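Local coordinates for spike glycoprotein (Bat coronavirus HKU9, PDB 5GYQ), which probably attaches the virion to the host cell membrane by engaging a receptor, this chain being the putative receptor-binding domain of the S1 subunit, at residues T7-V12 with V64-M69; T35-S40 with A152-K157. All blocks are in the same frame, centred on the assembly; numbering follows the deposited sequence. Where two conformers were deposited one is given.

In the fold
Following the chain from the N terminus, segment 7-12 comes first and segment 35-40 second; their partners 64-69 and 152-157 follow in the same order, so the two contacts cross. Interaction 1 closes a loop of 51 residues, bringing the turn and helix near the N terminus onto strand 63-71. Interaction 2 closes one of 111 residues, joining the loop after strand 30-32 to strand 146-157, the middle strand of the five-stranded antiparallel sheet. The two strands are neighbours, joined by backbone hydrogen bonds of Asp67 with Val153 and Thr65 with Thr155. Leu66 and Ile154 pack together on the same face of the sheet, and 7-12 and 35-40, which touch through Tyr10 and Val36, lie over it.

Interaction 1. Residues T7-V12 with V64-M69; sequences TPPYSV and VTLDVM
The helix 10-14 and the turn that leads into it lie over the core antiparallel sheet, where Pro9 and Val12 meet Leu66 and Val68 of strand 63-71. The two valines reach toward each other tip to tip, Val12 CG1 standing 3.7 Å from Val68 CG1. The same Val12 methyl also lies 3.9 Å from Val68 CG2, so it faces the branched end of Val68 rather than one methyl alone. At a chi1 of 89° Val12 holds CG1 between its backbone N and carbonyl carbon, about 30° past the staggered position. Pro9 is the centre of an inverse gamma turn, with a weak bond from Tyr10 N to Pro8 O, and occupies the N-cap position of the helix. From Pro9 CA the bond to CB is directed at the strand; the ring atom Pro9 CD lies 4.1 Å from Leu66 CD1, and the two side chains cross at about a right angle. Tyr25 of the adjacent strand 23-27 touches both Pro9 and Val12, while Phe32 packs against Leu66. Between Leu66 and Val68, Asp67 bonds elsewhere, in a salt bridge with Arg24 and a hydrogen bond to Tyr92.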
ATOM      1  N   THR A   7     -15.820  -2.786   3.350  1.00 30.80           N
ATOM      2  CA  THR A   7     -15.743  -1.333   3.421  1.00 27.92           C
ATOM      3  C   THR A   7     -14.393  -0.834   2.918  1.00 28.67           C
ATOM      4  O   THR A   7     -13.354  -1.209   3.458  1.00 30.36           O
ATOM      5  CB  THR A   7     -15.957  -0.829   4.863  1.00 33.07           C
ATOM      6  OG1 THR A   7     -17.234  -1.265   5.342  1.00 31.86           O
ATOM      7  CG2 THR A   7     -15.888   0.690   4.914  1.00 28.09           C
ATOM      8  N   PRO A   8     -14.405   0.012   1.878  1.00 30.38           N
ATOM      9  CA  PRO A   8     -13.174   0.611   1.350  1.00 31.65           C
ATOM     10  C   PRO A   8     -12.583   1.607   2.341  1.00 28.75           C
ATOM     11  O   PRO A   8     -13.336   2.257   3.060  1.00 28.62           O
ATOM     12  CB  PRO A   8     -13.640   1.318   0.069  1.00 24.37           C
ATOM     13  CG  PRO A   8     -15.004   0.760  -0.226  1.00 33.44           C
ATOM     14  CD  PRO A   8     -15.588   0.419   1.104  1.00 27.93           C
ATOM     15  N   PRO A   9     -11.247   1.721   2.380  1.00 29.49           N
ATOM     16  CA  PRO A   9     -10.564   2.612   3.324  1.00 33.84           C
ATOM     17  C   PRO A   9     -10.481   4.061   2.832  1.00 31.02           C
ATOM     18  O   PRO A   9      -9.381   4.563   2.606  1.00 28.82           O
ATOM     19  CB  PRO A   9      -9.172   1.989   3.429  1.00 31.51           C
ATOM     20  CG  PRO A   9      -8.946   1.388   2.086  1.00 29.80           C
ATOM     21  CD  PRO A   9     -10.295   0.906   1.605  1.00 31.46           C
ATOM     22  N   TYR A  10     -11.630   4.715   2.677  1.00 28.39           N
ATOM     23  CA  TYR A  10     -11.691   6.101   2.205  1.00 29.97           C
ATOM     24  C   TYR A  10     -10.817   7.045   3.035  1.00 27.24           C
ATOM     25  O   TYR A  10     -10.027   7.833   2.493  1.00 30.64           O
ATOM     26  CB  TYR A  10     -13.137   6.614   2.231  1.00 35.55           C
ATOM     27  CG  TYR A  10     -14.113   5.891   1.318  1.00 36.08           C
ATOM     28  CD1 TYR A  10     -14.199   6.208  -0.031  1.00 29.12           C
ATOM     29  CD2 TYR A  10     -14.972   4.921   1.817  1.00 34.80           C
ATOM     30  CE1 TYR A  10     -15.092   5.562  -0.861  1.00 34.33           C
ATOM     31  CE2 TYR A  10     -15.870   4.271   0.999  1.00 35.63           C
ATOM     32  CZ  TYR A  10     -15.926   4.597  -0.343  1.00 37.18           C
ATOM     33  OH  TYR A  10     -16.817   3.956  -1.172  1.00 46.94           O
ATOM     34  N   SER A  11     -10.966   6.954   4.354  0.62 29.78           N
ATOM     35  CA  SER A  11     -10.290   7.858   5.281  0.62 32.76           C
ATOM     36  C   SER A  11      -8.772   7.806   5.158  0.62 29.02           C
ATOM     37  O   SER A  11      -8.116   8.842   5.120  0.62 30.43           O
ATOM     38  CB  SER A  11     -10.699   7.539   6.721  0.62 29.82           C
ATOM     39  OG  SER A  11     -10.429   6.186   7.036  0.62 29.00           O
ATOM     40  N   VAL A  12      -8.217   6.600   5.098  1.00 31.35           N
ATOM     41  CA  VAL A  12      -6.775   6.441   5.002  1.00 32.49           C
ATOM     42  C   VAL A  12      -6.300   6.828   3.603  1.00 34.96           C
ATOM     43  O   VAL A  12      -5.144   7.209   3.411  1.00 37.74           O
ATOM     44  CB  VAL A  12      -6.335   5.000   5.339  1.00 33.33           C
ATOM     45  CG1 VAL A  12      -6.334   4.117   4.103  1.00 33.57           C
ATOM     46  CG2 VAL A  12      -4.967   5.012   5.976  1.00 30.80           C
ATOM     47  N   VAL A  64      -7.821 -10.281  -0.913  1.00 29.99           N
ATOM     48  CA  VAL A  64      -7.162  -9.049  -1.341  1.00 23.27           C
ATOM     49  C   VAL A  64      -6.639  -8.279  -0.135  1.00 26.77           C
ATOM     50  O   VAL A  64      -7.358  -8.077   0.829  1.00 27.75           O
ATOM     51  CB  VAL A  64      -8.114  -8.142  -2.153  1.00 25.61           C
ATOM     52  CG1 VAL A  64      -7.443  -6.817  -2.485  1.00 19.67           C
ATOM     53  CG2 VAL A  64      -8.565  -8.846  -3.424  1.00 32.12           C
ATOM     54  N   THR A  65      -5.383  -7.855  -0.184  1.00 27.29           N
ATOM     55  CA  THR A  65      -4.813  -7.070   0.904  1.00 26.85           C
ATOM     56  C   THR A  65      -4.433  -5.680   0.416  1.00 26.04           C
ATOM     57  O   THR A  65      -3.815  -5.535  -0.634  1.00 22.38           O
ATOM     58  CB  THR A  65      -3.579  -7.761   1.507  1.00 30.60           C
ATOM     59  OG1 THR A  65      -3.933  -9.081   1.934  1.00 38.70           O
ATOM     60  CG2 THR A  65      -3.056  -6.974   2.698  1.00 27.67           C
ATOM     61  N   LEU A  66      -4.818  -4.659   1.175  1.00 15.82           N
ATOM     62  CA  LEU A  66      -4.489  -3.280   0.827  1.00 16.98           C
ATOM     63  C   LEU A  66      -3.549  -2.659   1.849  1.00 15.82           C
ATOM     64  O   LEU A  66      -3.923  -2.459   3.002  1.00 17.92           O
ATOM     65  CB  LEU A  66      -5.758  -2.433   0.724  1.00 15.71           C
ATOM     66  CG  LEU A  66      -6.875  -2.981  -0.163  1.00 32.18           C
ATOM     67  CD1 LEU A  66      -8.117  -2.105  -0.064  1.00 28.95           C
ATOM     68  CD2 LEU A  66      -6.408  -3.098  -1.606  1.00 18.32           C
ATOM     69  N   ASP A  67      -2.329  -2.354   1.426  1.00 18.04           N
ATOM     70  CA  ASP A  67      -1.388  -1.661   2.298  1.00 16.45           C
ATOM     71  C   ASP A  67      -1.276  -0.208   1.876  1.00 15.56           C
ATOM     72  O   ASP A  67      -0.972   0.087   0.730  1.00 16.54           O
ATOM     73  CB  ASP A  67      -0.020  -2.337   2.268  1.00 15.36           C
ATOM     74  CG  ASP A  67      -0.086  -3.785   2.695  1.00 20.02           C
ATOM     75  OD1 ASP A  67      -0.986  -4.129   3.486  1.00 20.93           O
ATOM     76  OD2 ASP A  67       0.762  -4.581   2.242  1.00 18.12           O
ATOM     77  N   VAL A  68      -1.518   0.705   2.803  1.00 11.07           N
ATOM     78  CA  VAL A  68      -1.574   2.117   2.454  1.00  9.73           C
ATOM     79  C   VAL A  68      -0.555   2.932   3.241  1.00 13.59           C
ATOM     80  O   VAL A  68      -0.396   2.756   4.462  1.00 13.02           O
ATOM     81  CB  VAL A  68      -2.983   2.684   2.689  1.00  9.03           C
ATOM     82  CG1 VAL A  68      -3.036   4.156   2.321  1.00 12.68           C
ATOM     83  CG2 VAL A  68      -4.005   1.900   1.872  1.00 13.08           C
ATOM     84  N   MET A  69       0.141   3.810   2.523  1.00 12.52           N
ATOM     85  CA  MET A  69       1.123   4.700   3.137  1.00 12.75           C
ATOM     86  C   MET A  69       1.452   5.842   2.192  1.00 16.74           C
ATOM     87  O   MET A  69       0.899   5.923   1.102  1.00 17.64           O
ATOM     88  CB  MET A  69       2.396   3.932   3.493  1.00 11.46           C
ATOM     89  CG  MET A  69       3.204   3.494   2.277  1.00 16.67           C
ATOM     90  SD  MET A  69       3.899   1.837   2.459  1.00 18.06           S
ATOM     91  CE  MET A  69       2.447   0.832   2.155  1.00 10.60           C
TER

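Interaction 2. Residues T35-S40 with A152-K157; sequences TVVVDS and AVITLK
The closest CA pair between the loop 35-40 and residues 152-157 is Val37 and Ala152, 7.3 Å apart. The loop folds back on itself, with Ser40 N donating to Thr35 O at 2.8 Å and Val38 N adding a weak bond to the same oxygen. Val37 points at the strand, while Val38 approaches only with CG2, and both meet the tip of Ile154, whose side chain carries the contact. Its CG1 is anti to the carbonyl carbon (chi1 -51°) and the chain is extended beyond it (chi2 175°), which carries the terminal methyl out from the strand. Ile154 CD1 meets Val37 CG2 at 4.0 Å, the two side chains lying at a slant to each other, and Val38 CG2 comes in more loosely, 4.4 Å from Ile154 CD1. Ile154 also packs on Val64 of strand 63-71, and Val37 also touches Leu13 of helix 10-14. The contact joins the loop between strands 30-32 and 43-49 to the middle strand of the core sheet of the receptor-binding domain. The imidazole of His103, from the adjoining strand 100-111, is hydrogen-bonded to Val37 O. Methyl-to-methyl contacts carry little directional preference: the bonds to Thr35 O shape the loop, while its position over Ile154 probably depends more on that His103 bond together with the packing on Leu13.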
ATOM      1  N   THR A  35     -12.932   0.247  -7.667  1.00 34.51           N
ATOM      2  CA  THR A  35     -12.809   1.583  -8.242  1.00 34.81           C
ATOM      3  C   THR A  35     -12.196   2.578  -7.256  1.00 32.41           C
ATOM      4  O   THR A  35     -11.459   3.486  -7.647  1.00 30.58           O
ATOM      5  CB  THR A  35     -14.185   2.109  -8.703  1.00 45.23           C
ATOM      6  OG1 THR A  35     -14.774   1.172  -9.613  1.00 54.51           O
ATOM      7  CG2 THR A  35     -14.046   3.455  -9.393  1.00 45.27           C
ATOM      8  N   VAL A  36     -12.498   2.389  -5.976  1.00 28.99           N
ATOM      9  CA  VAL A  36     -12.046   3.294  -4.927  1.00 25.87           C
ATOM     10  C   VAL A  36     -10.522   3.339  -4.831  1.00 27.98           C
ATOM     11  O   VAL A  36      -9.937   4.400  -4.603  1.00 32.80           O
ATOM     12  CB  VAL A  36     -12.632   2.890  -3.556  1.00 36.75           C
ATOM     13  CG1 VAL A  36     -12.174   3.852  -2.469  1.00 34.05           C
ATOM     14  CG2 VAL A  36     -14.152   2.843  -3.623  1.00 31.84           C
ATOM     15  N   VAL A  37      -9.881   2.191  -5.021  1.00 23.39           N
ATOM     16  CA  VAL A  37      -8.433   2.107  -4.880  1.00 31.35           C
ATOM     17  C   VAL A  37      -7.723   2.052  -6.228  1.00 34.55           C
ATOM     18  O   VAL A  37      -6.498   1.939  -6.283  1.00 32.91           O
ATOM     19  CB  VAL A  37      -8.020   0.879  -4.048  1.00 25.76           C
ATOM     20  CG1 VAL A  37      -8.613   0.968  -2.652  1.00 25.05           C
ATOM     21  CG2 VAL A  37      -8.460  -0.400  -4.737  1.00 26.90           C
ATOM     22  N   VAL A  38      -8.487   2.128  -7.314  1.00 31.20           N
ATOM     23  CA  VAL A  38      -7.897   2.127  -8.648  1.00 36.61           C
ATOM     24  C   VAL A  38      -8.339   3.339  -9.472  1.00 34.24           C
ATOM     25  O   VAL A  38      -7.634   4.345  -9.534  1.00 33.97           O
ATOM     26  CB  VAL A  38      -8.244   0.835  -9.425  1.00 41.28           C
ATOM     27  CG1 VAL A  38      -7.510   0.806 -10.761  1.00 48.99           C
ATOM     28  CG2 VAL A  38      -7.888  -0.398  -8.603  1.00 36.28           C
ATOM     29  N   ASP A  39      -9.512   3.244 -10.093  1.00 44.62           N
ATOM     30  CA  ASP A  39      -9.961   4.244 -11.059  1.00 42.08           C
ATOM     31  C   ASP A  39     -10.164   5.636 -10.463  1.00 39.15           C
ATOM     32  O   ASP A  39      -9.704   6.630 -11.027  1.00 42.27           O
ATOM     33  CB  ASP A  39     -11.259   3.782 -11.721  1.00 50.63           C
ATOM     34  CG  ASP A  39     -11.096   2.473 -12.464  1.00 64.30           C
ATOM     35  OD1 ASP A  39     -10.776   2.512 -13.672  1.00 70.74           O
ATOM     36  OD2 ASP A  39     -11.282   1.404 -11.842  1.00 65.12           O
ATOM     37  N   SER A  40     -10.852   5.703  -9.328  1.00 40.63           N
ATOM     38  CA  SER A  40     -11.201   6.984  -8.716  1.00 37.43           C
ATOM     39  C   SER A  40      -9.976   7.785  -8.282  1.00 38.56           C
ATOM     40  O   SER A  40     -10.010   9.015  -8.262  1.00 46.11           O
ATOM     41  CB  SER A  40     -12.124   6.764  -7.519  1.00 39.77           C
ATOM     42  OG  SER A  40     -13.377   6.249  -7.936  1.00 46.63           O
ATOM     43  N   ALA A 152      -0.922   2.663  -2.508  1.00 16.43           N
ATOM     44  CA  ALA A 152      -1.711   1.495  -2.167  1.00 14.57           C
ATOM     45  C   ALA A 152      -1.085   0.266  -2.810  1.00 16.24           C
ATOM     46  O   ALA A 152      -0.992   0.168  -4.034  1.00 18.35           O
ATOM     47  CB  ALA A 152      -3.156   1.664  -2.620  1.00 16.65           C
ATOM     48  N   VAL A 153      -0.629  -0.655  -1.973  1.00 19.06           N
ATOM     49  CA  VAL A 153      -0.093  -1.928  -2.422  1.00 14.69           C
ATOM     50  C   VAL A 153      -1.197  -2.964  -2.345  1.00 21.10           C
ATOM     51  O   VAL A 153      -1.668  -3.308  -1.257  1.00 21.81           O
ATOM     52  CB  VAL A 153       1.105  -2.384  -1.574  1.00 16.72           C
ATOM     53  CG1 VAL A 153       1.651  -3.706  -2.097  1.00 15.26           C
ATOM     54  CG2 VAL A 153       2.187  -1.317  -1.571  1.00 12.03           C
ATOM     55  N   ILE A 154      -1.621  -3.443  -3.506  1.00 19.26           N
ATOM     56  CA  ILE A 154      -2.694  -4.416  -3.579  1.00 18.84           C
ATOM     57  C   ILE A 154      -2.114  -5.809  -3.771  1.00 21.78           C
ATOM     58  O   ILE A 154      -1.578  -6.118  -4.826  1.00 23.48           O
ATOM     59  CB  ILE A 154      -3.671  -4.082  -4.724  1.00 19.76           C
ATOM     60  CG1 ILE A 154      -4.119  -2.622  -4.621  1.00 26.79           C
ATOM     61  CG2 ILE A 154      -4.871  -5.013  -4.691  1.00 22.41           C
ATOM     62  CD1 ILE A 154      -4.993  -2.159  -5.766  1.00 27.90           C
ATOM     63  N   THR A 155      -2.200  -6.636  -2.733  1.00 17.02           N
ATOM     64  CA  THR A 155      -1.751  -8.022  -2.799  1.00 19.07           C
ATOM     65  C   THR A 155      -2.919  -8.938  -3.127  1.00 25.69           C
ATOM     66  O   THR A 155      -3.952  -8.896  -2.466  1.00 25.14           O
ATOM     67  CB  THR A 155      -1.117  -8.488  -1.476  1.00 22.46           C
ATOM     68  OG1 THR A 155      -0.048  -7.605  -1.116  1.00 23.26           O
ATOM     69  CG2 THR A 155      -0.580  -9.905  -1.612  1.00 27.07           C
ATOM     70  N   LEU A 156      -2.748  -9.768  -4.147  1.00 25.00           N
ATOM     71  CA  LEU A 156      -3.818 -10.642  -4.600  1.00 24.05           C
ATOM     72  C   LEU A 156      -3.526 -12.097  -4.286  1.00 29.52           C
ATOM     73  O   LEU A 156      -2.376 -12.531  -4.326  1.00 33.95           O
ATOM     74  CB  LEU A 156      -4.029 -10.472  -6.104  1.00 22.93           C
ATOM     75  CG  LEU A 156      -4.290  -9.042  -6.571  1.00 23.24           C
ATOM     76  CD1 LEU A 156      -4.218  -8.966  -8.084  1.00 23.68           C
ATOM     77  CD2 LEU A 156      -5.641  -8.561  -6.066  1.00 23.91           C
ATOM     78  N   LYS A 157      -4.571 -12.851  -3.965  1.00 33.75           N
ATOM     79  CA  LYS A 157      -4.450 -14.302  -3.892  1.00 31.36           C
ATOM     80  C   LYS A 157      -5.411 -14.935  -4.890  1.00 40.16           C
ATOM     81  O   LYS A 157      -6.559 -14.505  -5.009  1.00 32.77           O
ATOM     82  CB  LYS A 157      -4.717 -14.811  -2.473  1.00 36.15           C
ATOM     83  CG  LYS A 157      -3.443 -15.100  -1.682  1.00 49.13           C
ATOM     84  CD  LYS A 157      -3.691 -15.110  -0.178  1.00 57.85           C
ATOM     85  CE  LYS A 157      -4.660 -16.208   0.238  1.00 64.95           C
ATOM     86  NZ  LYS A 157      -3.992 -17.535   0.371  1.00 59.85           N
TER